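Local coordinates for particle-associated glycoside hydrolase (Acinetobacter phage Fri1, PDB 6C72), which probably depolymerises the capsular polysaccharide of its host Acinetobacter baumannii as a trimeric viral tailspike during virus entry, at residues Cys511-Thr516 / Phe577-Asp582; Ala528-Phe533 / His545-Asn550; Pro552-Lys557 / Gly569-Ala574. All blocks are in the same frame, centred on the assembly; numbering follows the deposited sequence.

Contact 1: residues Cys511-Thr516 / Phe577-Asp582; sequences CKITIT and FIVKVD
Ile513 lies alongside two valines of the facing strand, with CG2 3.6 Å from Val579 CG1 and CG1 3.9 Å from Val581 CG1. With chi1 at -64°, CG1 stands beside the backbone N and takes up the Val581 contact. Ile513-Val581 and Ile515-Val579 are non-hydrogen-bonded antiparallel pairs on the same sheet face; next along it, Ile515 CG2 comes within 4.2 Å of Phe577 CD2, the two side chains crossing at a slant. The segment axes run 166° apart, which establishes the antiparallel sense. Three hydrogen-bonded pairs, Lys512-Asp582, Thr514-Lys580 and Thr516-Ile578, alternate with the apolar ones and supply six backbone bonds. In the central pair Thr514 N reaches Lys580 O at 2.7 Å, and Lys580 N returns to Thr514 O at 2.9 Å with a nearly straight N-H...O angle of 171°. On their face Lys580, bent at chi4, brings NZ to 2.7 Å from Asp582 OD1 on the syn lone pair, a salt bridge within one strand; it also makes a cation-pi contact with Phe486 of a second subunit. All twelve residues are buried. The pair runs through the interior of an antiparallel sheet, strand 528-536 continuing it beyond 509-517 and strand 485-494 beyond 576-585, while Trp560 and Val556 of strand 556-561 meet Ile513 and Phe577.

Contact 2: residues Ala528-Phe533 / His545-Asn550; sequences AYVELF and HNEVIN. With ZN (zinc ion), chain J.
A classic beta bulge sets Val548 and Ile549 together against Tyr529, shifting the register by one residue. The evidence lies at Tyr529 O: Ile549 N meets it at 3.0 Å in an almost straight bond (176°), whereas Val548 N, also 3.0 Å from Tyr529 O, makes only a weak bond bent to 126°. Tyr529 N closes the pair by donating to Ile549 O at 2.7 Å. Beyond the bulge the pairing becomes regular, and Glu531 and Asn546 exchange two backbone bonds. Their side chains run side by side as well, Asn546 ND2 lying 3.1 Å from Glu531 OE1, with the carboxylate turned well away from the amide plane; Glu531 OE2 is held by Lys512 in a salt bridge, so both carboxylate oxygens have partners. These strands form the beta hairpin 528-536/541-550, whose second strand is outermost within this chain in the antiparallel sheet of the C-terminal domain. On one face Val530 CG2 packs 3.8 Å from Asn550 CG, and Leu532 CD2 approaches His545 CB at 3.6 Å. On the other, the ring edge of Phe533 meets Asn546 CB, and the ring is also edge-to-face with Tyr529 of a third subunit. His545 swings outward: chi1 of 65° places CG between the backbone N and the carbonyl carbon, and NE2 binds a zinc ion at 2.2 Å. Asn550 ND2 donates from above the carboxylate plane of Glu547 to OE1, 2.9 Å away, and Glu547 OE2 bonds Tyr558 OH.

Contact 3: residues Pro552-Lys557 / Gly569-Ala574; sequences PLYGVK and GITLSA
Thr571 OG1 donates to Leu553 O at 2.7 Å, the direct hydrogen bond that ties Leu553, in the loop before strand 556-561, to a type I beta turn running from Thr571 to Ala574. The turn is closed by its own bond, Ala574 N to Thr571 O at 2.8 Å. It carries Ser573, which with Asp519, Thr521 and Asn575 makes up a zinc site; the Ser573 OG hydroxyl is hydrogen-bonded to Ala524 O.

Van der Waals contacts centre on Ile570, which buries more surface against the other segment than any other residue here. Its CG1 lies 3.7 Å from Lys557 CD, the two side chains crossing at about a right angle, and its CD1 packs against the backbone carbonyl of Pro552, 3.6 Å from Pro552 O. With chi1 at -56°, Ile570 CG1 stands beside the backbone N and also packs against the carbonyl of Gly555. At the end of the turn, Ala574 CB meets Tyr554 CB at 3.8 Å.

Water supplies the remaining polar links. One molecule donates to Gly555 O and Ala574 O and accepts from Ile570 N, lying 2.8 Å from that nitrogen. A second accepts from Lys557 NZ at 2.9 Å and donates to Gly569 O at 2.7 Å.

In the fold
Contact 1 is wholly buried, while contacts 2 and 3 are only partly so. Contacts 1 and 2 share one antiparallel sheet: strands 509-517 and 528-536 are neighbours, joined by the probable bond from Ile513 N to Leu532 O, 2.7 Å, and both contacts touch a second subunit. Contact 3, touched by no other chain, lies mostly in loops before strand 556-561 and after strand 564-569. From contact 1 to contact 3, regular backbone pairing gives way to a bulge and then hydroxyl and water bridges. Asn550 of contact 2 accepts from Val556 N of contact 3, and Phe577 CZ of contact 1 packs on Gly555 O. Zinc accompanies the outer contacts: His545 binds one ion, and Ser573 belongs to another site.

Contact 1: residues Cys511-Thr516 / Phe577-Asp582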
loop_
_atom_site.group_PDB
_atom_site.type_symbol
_atom_site.label_atom_id
_atom_site.label_comp_id
_atom_site.label_asym_id
_atom_site.label_seq_id
_atom_site.Cartn_x
_atom_site.Cartn_y
_atom_site.Cartn_z
ATOM N N CYS A 511 43.116 -35.775 4.679
ATOM C CA CYS A 511 42.097 -35.738 5.712
ATOM C C CYS A 511 42.734 -35.856 7.080
ATOM O O CYS A 511 43.721 -36.573 7.259
ATOM C CB CYS A 511 41.084 -36.846 5.523
ATOM S SG CYS A 511 40.338 -36.834 3.875
ATOM N N LYS A 512 42.197 -35.107 8.031
ATOM C CA LYS A 512 42.548 -35.232 9.437
ATOM C C LYS A 512 41.271 -35.545 10.215
ATOM O O LYS A 512 40.298 -34.783 10.150
ATOM C CB LYS A 512 43.218 -33.949 9.937
ATOM C CG LYS A 512 43.671 -34.014 11.379
ATOM C CD LYS A 512 44.056 -32.658 11.854
ATOM C CE LYS A 512 44.385 -32.660 13.324
ATOM N NZ LYS A 512 44.746 -31.259 13.772
ATOM N N ILE A 513 41.269 -36.671 10.928
ATOM C CA ILE A 513 40.129 -37.118 11.732
ATOM C C ILE A 513 40.499 -36.960 13.200
ATOM O O ILE A 513 41.512 -37.502 13.646
ATOM C CB ILE A 513 39.752 -38.582 11.442
ATOM C CG1 ILE A 513 39.277 -38.771 10.003
ATOM C CG2 ILE A 513 38.673 -39.046 12.427
ATOM C CD1 ILE A 513 40.318 -39.255 9.062
ATOM N N THR A 514 39.686 -36.230 13.958
ATOM C CA THR A 514 39.904 -36.045 15.389
ATOM C C THR A 514 38.849 -36.815 16.162
ATOM O O THR A 514 37.655 -36.639 15.922
ATOM C CB THR A 514 39.864 -34.568 15.776
ATOM O OG1 THR A 514 40.838 -33.865 15.002
ATOM C CG2 THR A 514 40.189 -34.400 17.251
ATOM N N ILE A 515 39.290 -37.671 17.071
ATOM C CA ILE A 515 38.411 -38.533 17.847
ATOM C C ILE A 515 38.608 -38.168 19.304
ATOM O O ILE A 515 39.742 -38.160 19.790
ATOM C CB ILE A 515 38.739 -40.021 17.617
ATOM C CG1 ILE A 515 38.847 -40.331 16.126
ATOM C CG2 ILE A 515 37.663 -40.907 18.229
ATOM C CD1 ILE A 515 39.547 -41.639 15.843
ATOM N N THR A 516 37.519 -37.856 19.999
ATOM C CA THR A 516 37.639 -37.504 21.405
ATOM C C THR A 516 36.386 -37.953 22.148
ATOM O O THR A 516 35.342 -38.210 21.544
ATOM C CB THR A 516 37.908 -35.999 21.575
ATOM O OG1 THR A 516 38.211 -35.707 22.946
ATOM C CG2 THR A 516 36.725 -35.189 21.143
ATOM N N PHE A 577 31.894 -41.094 21.728
ATOM C CA PHE A 577 33.008 -40.415 21.093
ATOM C C PHE A 577 32.497 -39.439 20.045
ATOM O O PHE A 577 31.481 -39.691 19.394
ATOM C CB PHE A 577 33.968 -41.433 20.460
ATOM C CG PHE A 577 34.693 -42.291 21.467
ATOM C CD1 PHE A 577 34.091 -43.440 21.989
ATOM C CD2 PHE A 577 35.973 -41.951 21.894
ATOM C CE1 PHE A 577 34.754 -44.226 22.919
ATOM C CE2 PHE A 577 36.650 -42.729 22.812
ATOM C CZ PHE A 577 36.045 -43.877 23.323
ATOM N N ILE A 578 33.179 -38.308 19.912
ATOM C CA ILE A 578 32.910 -37.347 18.852
ATOM C C ILE A 578 33.986 -37.512 17.787
ATOM O O ILE A 578 35.181 -37.609 18.108
ATOM C CB ILE A 578 32.895 -35.909 19.388
ATOM C CG1 ILE A 578 31.918 -35.747 20.575
ATOM C CG2 ILE A 578 32.599 -34.946 18.251
ATOM C CD1 ILE A 578 30.417 -35.957 20.262
ATOM N N VAL A 579 33.580 -37.538 16.521
ATOM C CA VAL A 579 34.505 -37.730 15.408
ATOM C C VAL A 579 34.358 -36.549 14.450
ATOM O O VAL A 579 33.277 -36.319 13.887
ATOM C CB VAL A 579 34.254 -39.066 14.691
ATOM C CG1 VAL A 579 35.204 -39.243 13.532
ATOM C CG2 VAL A 579 34.376 -40.221 15.679
ATOM N N LYS A 580 35.429 -35.785 14.289
ATOM C CA LYS A 580 35.449 -34.641 13.389
ATOM C C LYS A 580 36.421 -34.924 12.249
ATOM O O LYS A 580 37.522 -35.438 12.485
ATOM C CB LYS A 580 35.838 -33.370 14.141
ATOM C CG LYS A 580 35.931 -32.107 13.286
ATOM C CD LYS A 580 36.184 -30.900 14.188
ATOM C CE LYS A 580 36.194 -29.582 13.426
ATOM N NZ LYS A 580 37.424 -29.400 12.580
ATOM N N VAL A 581 36.003 -34.623 11.018
ATOM C CA VAL A 581 36.825 -34.830 9.833
ATOM C C VAL A 581 37.088 -33.491 9.153
ATOM O O VAL A 581 36.155 -32.723 8.895
ATOM C CB VAL A 581 36.163 -35.797 8.840
ATOM C CG1 VAL A 581 37.198 -36.223 7.817
ATOM C CG2 VAL A 581 35.616 -36.998 9.564
ATOM N N ASP A 582 38.356 -33.237 8.831
ATOM C CA ASP A 582 38.776 -32.107 8.009
ATOM C C ASP A 582 39.281 -32.660 6.681
ATOM O O ASP A 582 40.189 -33.496 6.661
ATOM C CB ASP A 582 39.887 -31.299 8.689
ATOM C CG ASP A 582 39.522 -30.844 10.099
ATOM O OD1 ASP A 582 38.321 -30.678 10.405
ATOM O OD2 ASP A 582 40.451 -30.618 10.903
#

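Contact 2: residues Ala528-Phe533 / His545-Asn550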
loop_
_atom_site.group_PDB
_atom_site.type_symbol
_atom_site.label_atom_id
_atom_site.label_comp_id
_atom_site.label_asym_id
_atom_site.label_seq_id
_atom_site.Cartn_x
_atom_site.Cartn_y
_atom_site.Cartn_z
ATOM N N ALA A 528 39.912 -39.814 25.411
ATOM C CA ALA A 528 40.725 -39.982 24.222
ATOM C C ALA A 528 40.794 -38.654 23.494
ATOM O O ALA A 528 39.855 -37.858 23.534
ATOM C CB ALA A 528 40.155 -41.059 23.287
ATOM N N TYR A 529 41.946 -38.411 22.877
ATOM C CA TYR A 529 42.103 -37.354 21.882
ATOM C C TYR A 529 43.121 -37.894 20.881
ATOM O O TYR A 529 44.332 -37.911 21.154
ATOM C CB TYR A 529 42.541 -36.032 22.496
ATOM C CG TYR A 529 42.351 -34.866 21.552
ATOM C CD1 TYR A 529 43.133 -34.746 20.403
ATOM C CD2 TYR A 529 41.431 -33.854 21.829
ATOM C CE1 TYR A 529 42.972 -33.681 19.526
ATOM C CE2 TYR A 529 41.270 -32.769 20.967
ATOM C CZ TYR A 529 42.045 -32.689 19.814
ATOM O OH TYR A 529 41.896 -31.623 18.945
ATOM N N VAL A 530 42.616 -38.396 19.765
ATOM C CA VAL A 530 43.402 -39.120 18.778
ATOM C C VAL A 530 43.248 -38.415 17.444
ATOM O O VAL A 530 42.126 -38.080 17.045
ATOM C CB VAL A 530 42.948 -40.589 18.684
ATOM C CG1 VAL A 530 43.622 -41.302 17.524
ATOM C CG2 VAL A 530 43.217 -41.294 19.997
ATOM N N GLU A 531 44.364 -38.160 16.773
ATOM C CA GLU A 531 44.355 -37.581 15.439
ATOM C C GLU A 531 44.811 -38.633 14.436
ATOM O O GLU A 531 45.872 -39.241 14.602
ATOM C CB GLU A 531 45.235 -36.330 15.379
ATOM C CG GLU A 531 44.674 -35.163 16.186
ATOM C CD GLU A 531 45.611 -33.962 16.261
ATOM O OE1 GLU A 531 46.844 -34.132 16.103
ATOM O OE2 GLU A 531 45.111 -32.831 16.452
ATOM N N LEU A 532 43.990 -38.868 13.420
ATOM C CA LEU A 532 44.324 -39.760 12.322
ATOM C C LEU A 532 44.433 -38.938 11.045
ATOM O O LEU A 532 43.625 -38.029 10.810
ATOM C CB LEU A 532 43.264 -40.862 12.155
ATOM C CG LEU A 532 42.927 -41.749 13.362
ATOM C CD1 LEU A 532 41.971 -42.840 12.967
ATOM C CD2 LEU A 532 44.182 -42.358 13.999
ATOM N N PHE A 533 45.412 -39.282 10.206
ATOM C CA PHE A 533 45.756 -38.512 9.014
ATOM C C PHE A 533 45.763 -39.425 7.797
ATOM O O PHE A 533 46.144 -40.596 7.894
ATOM C CB PHE A 533 47.133 -37.846 9.165
ATOM C CG PHE A 533 47.249 -36.971 10.378
ATOM C CD1 PHE A 533 47.492 -37.517 11.628
ATOM C CD2 PHE A 533 47.100 -35.594 10.269
ATOM C CE1 PHE A 533 47.589 -36.702 12.741
ATOM C CE2 PHE A 533 47.202 -34.771 11.377
ATOM C CZ PHE A 533 47.445 -35.317 12.611
ATOM N N HIS A 545 48.998 -41.676 12.421
ATOM C CA HIS A 545 48.200 -41.482 13.616
ATOM C C HIS A 545 49.005 -40.672 14.616
ATOM O O HIS A 545 50.234 -40.628 14.563
ATOM C CB HIS A 545 47.779 -42.826 14.237
ATOM C CG HIS A 545 48.930 -43.633 14.743
ATOM N ND1 HIS A 545 49.539 -44.619 13.993
ATOM C CD2 HIS A 545 49.606 -43.579 15.916
ATOM C CE1 HIS A 545 50.534 -45.144 14.688
ATOM N NE2 HIS A 545 50.599 -44.528 15.857
ATOM N N ASN A 546 48.289 -40.027 15.532
ATOM C CA ASN A 546 48.891 -39.254 16.617
ATOM C C ASN A 546 47.937 -39.357 17.804
ATOM O O ASN A 546 46.917 -38.660 17.843
ATOM C CB ASN A 546 49.114 -37.805 16.210
ATOM C CG ASN A 546 49.641 -36.938 17.362
ATOM O OD1 ASN A 546 50.431 -37.389 18.190
ATOM N ND2 ASN A 546 49.171 -35.688 17.429
ATOM N N GLU A 547 48.261 -40.233 18.751
ATOM C CA GLU A 547 47.446 -40.420 19.949
ATOM C C GLU A 547 47.974 -39.462 21.008
ATOM O O GLU A 547 48.966 -39.745 21.683
ATOM C CB GLU A 547 47.494 -41.866 20.426
ATOM C CG GLU A 547 46.934 -42.850 19.429
ATOM C CD GLU A 547 46.905 -44.274 19.953
ATOM O OE1 GLU A 547 46.970 -44.489 21.186
ATOM O OE2 GLU A 547 46.863 -45.193 19.113
ATOM N N VAL A 548 47.306 -38.318 21.147
ATOM C CA VAL A 548 47.671 -37.341 22.167
ATOM C C VAL A 548 47.225 -37.817 23.542
ATOM O O VAL A 548 47.974 -37.736 24.521
ATOM C CB VAL A 548 47.053 -35.977 21.813
ATOM C CG1 VAL A 548 47.411 -34.946 22.859
ATOM C CG2 VAL A 548 47.519 -35.536 20.436
ATOM N N ILE A 549 45.976 -38.281 23.625
ATOM C CA ILE A 549 45.386 -38.911 24.797
ATOM C C ILE A 549 44.697 -40.184 24.329
ATOM O O ILE A 549 43.945 -40.158 23.349
ATOM C CB ILE A 549 44.375 -37.976 25.495
ATOM C CG1 ILE A 549 45.078 -36.801 26.168
ATOM C CG2 ILE A 549 43.453 -38.738 26.456
ATOM C CD1 ILE A 549 44.111 -35.774 26.675
ATOM N N ASN A 550 44.961 -41.299 25.000
ATOM C CA ASN A 550 44.233 -42.524 24.662
ATOM C C ASN A 550 44.323 -43.441 25.883
ATOM O O ASN A 550 45.273 -44.207 26.027
ATOM C CB ASN A 550 44.771 -43.197 23.418
ATOM C CG ASN A 550 43.694 -43.960 22.666
ATOM O OD1 ASN A 550 42.508 -43.855 22.982
ATOM N ND2 ASN A 550 44.101 -44.735 21.671
HETATM ZN ZN ZN J . 51.661 -44.679 17.830
#

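Contact 3: residues Pro552-Lys557 / Gly569-Ala574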
loop_
_atom_site.group_PDB
_atom_site.type_symbol
_atom_site.label_atom_id
_atom_site.label_comp_id
_atom_site.label_asym_id
_atom_site.label_seq_id
_atom_site.Cartn_x
_atom_site.Cartn_y
_atom_site.Cartn_z
ATOM N N PRO A 552 44.265 -46.399 28.207
ATOM C CA PRO A 552 44.324 -47.830 27.853
ATOM C C PRO A 552 43.075 -48.602 28.227
ATOM O O PRO A 552 42.817 -49.658 27.634
ATOM C CB PRO A 552 45.549 -48.334 28.626
ATOM C CG PRO A 552 45.732 -47.335 29.733
ATOM C CD PRO A 552 45.305 -46.020 29.178
ATOM N N LEU A 553 42.281 -48.104 29.173
ATOM C CA LEU A 553 41.030 -48.740 29.557
ATOM C C LEU A 553 39.806 -48.036 28.977
ATOM O O LEU A 553 38.822 -48.705 28.645
ATOM C CB LEU A 553 40.925 -48.793 31.088
ATOM C CG LEU A 553 39.753 -49.539 31.728
ATOM C CD1 LEU A 553 39.797 -51.024 31.419
ATOM C CD2 LEU A 553 39.729 -49.327 33.233
ATOM N N TYR A 554 39.853 -46.711 28.805
ATOM C CA TYR A 554 38.685 -45.939 28.376
ATOM C C TYR A 554 38.868 -45.272 27.017
ATOM O O TYR A 554 38.036 -44.435 26.632
ATOM C CB TYR A 554 38.352 -44.872 29.421
ATOM C CG TYR A 554 38.085 -45.439 30.792
ATOM C CD1 TYR A 554 37.223 -46.525 30.965
ATOM C CD2 TYR A 554 38.711 -44.903 31.917
ATOM C CE1 TYR A 554 36.975 -47.051 32.222
ATOM C CE2 TYR A 554 38.476 -45.415 33.174
ATOM C CZ TYR A 554 37.604 -46.493 33.325
ATOM O OH TYR A 554 37.371 -47.005 34.585
ATOM N N GLY A 555 39.917 -45.626 26.279
ATOM C CA GLY A 555 40.219 -45.007 25.006
ATOM C C GLY A 555 39.505 -45.654 23.834
ATOM O O GLY A 555 38.478 -46.325 23.979
ATOM N N VAL A 556 40.085 -45.462 22.653
ATOM C CA VAL A 556 39.469 -45.846 21.391
ATOM C C VAL A 556 40.470 -46.667 20.594
ATOM O O VAL A 556 41.685 -46.501 20.734
ATOM C CB VAL A 556 39.009 -44.604 20.575
ATOM C CG1 VAL A 556 40.202 -43.794 20.103
ATOM C CG2 VAL A 556 38.123 -45.007 19.399
ATOM N N LYS A 557 39.951 -47.580 19.783
ATOM C CA LYS A 557 40.739 -48.376 18.852
ATOM C C LYS A 557 40.322 -48.019 17.434
ATOM O O LYS A 557 39.147 -47.743 17.176
ATOM C CB LYS A 557 40.558 -49.879 19.115
ATOM C CG LYS A 557 41.143 -50.325 20.442
ATOM C CD LYS A 557 40.361 -51.473 21.101
ATOM C CE LYS A 557 40.522 -52.823 20.407
ATOM N NZ LYS A 557 40.097 -53.979 21.307
ATOM N N GLY A 569 35.381 -49.320 20.879
ATOM C CA GLY A 569 35.681 -48.968 22.246
ATOM C C GLY A 569 36.497 -50.050 22.911
ATOM O O GLY A 569 36.740 -51.112 22.344
ATOM N N ILE A 570 36.901 -49.773 24.147
ATOM C CA ILE A 570 37.665 -50.706 24.958
ATOM C C ILE A 570 36.859 -51.195 26.152
ATOM O O ILE A 570 36.921 -52.370 26.513
ATOM C CB ILE A 570 38.981 -50.049 25.428
ATOM C CG1 ILE A 570 39.786 -49.548 24.230
ATOM C CG2 ILE A 570 39.796 -51.025 26.254
ATOM C CD1 ILE A 570 41.089 -48.844 24.620
ATOM N N THR A 571 36.089 -50.311 26.769
ATOM C CA THR A 571 35.206 -50.680 27.859
ATOM C C THR A 571 33.834 -50.085 27.575
ATOM O O THR A 571 33.725 -48.931 27.147
ATOM C CB THR A 571 35.769 -50.194 29.197
ATOM O OG1 THR A 571 37.116 -50.661 29.335
ATOM C CG2 THR A 571 34.942 -50.728 30.350
ATOM N N LEU A 572 32.791 -50.889 27.795
ATOM C CA LEU A 572 31.454 -50.503 27.360
ATOM C C LEU A 572 31.020 -49.181 27.991
ATOM O O LEU A 572 30.375 -48.354 27.335
ATOM C CB LEU A 572 30.475 -51.626 27.682
ATOM C CG LEU A 572 30.646 -52.847 26.756
ATOM C CD1 LEU A 572 29.776 -54.037 27.171
ATOM C CD2 LEU A 572 30.361 -52.462 25.312
ATOM N N SER A 573 31.404 -48.937 29.246
ATOM C CA SER A 573 31.030 -47.680 29.886
ATOM C C SER A 573 31.663 -46.486 29.185
ATOM O O SER A 573 31.131 -45.378 29.253
ATOM C CB SER A 573 31.432 -47.695 31.364
ATOM O OG SER A 573 32.846 -47.760 31.500
ATOM N N ALA A 574 32.773 -46.691 28.494
ATOM C CA ALA A 574 33.440 -45.616 27.777
ATOM C C ALA A 574 33.092 -45.758 26.297
ATOM O O ALA A 574 33.849 -46.307 25.490
ATOM C CB ALA A 574 34.938 -45.660 28.036
HETATM O O HOH W 1 36.481 -47.419 25.584
HETATM O O HOH W 2 37.268 -53.721 21.833
#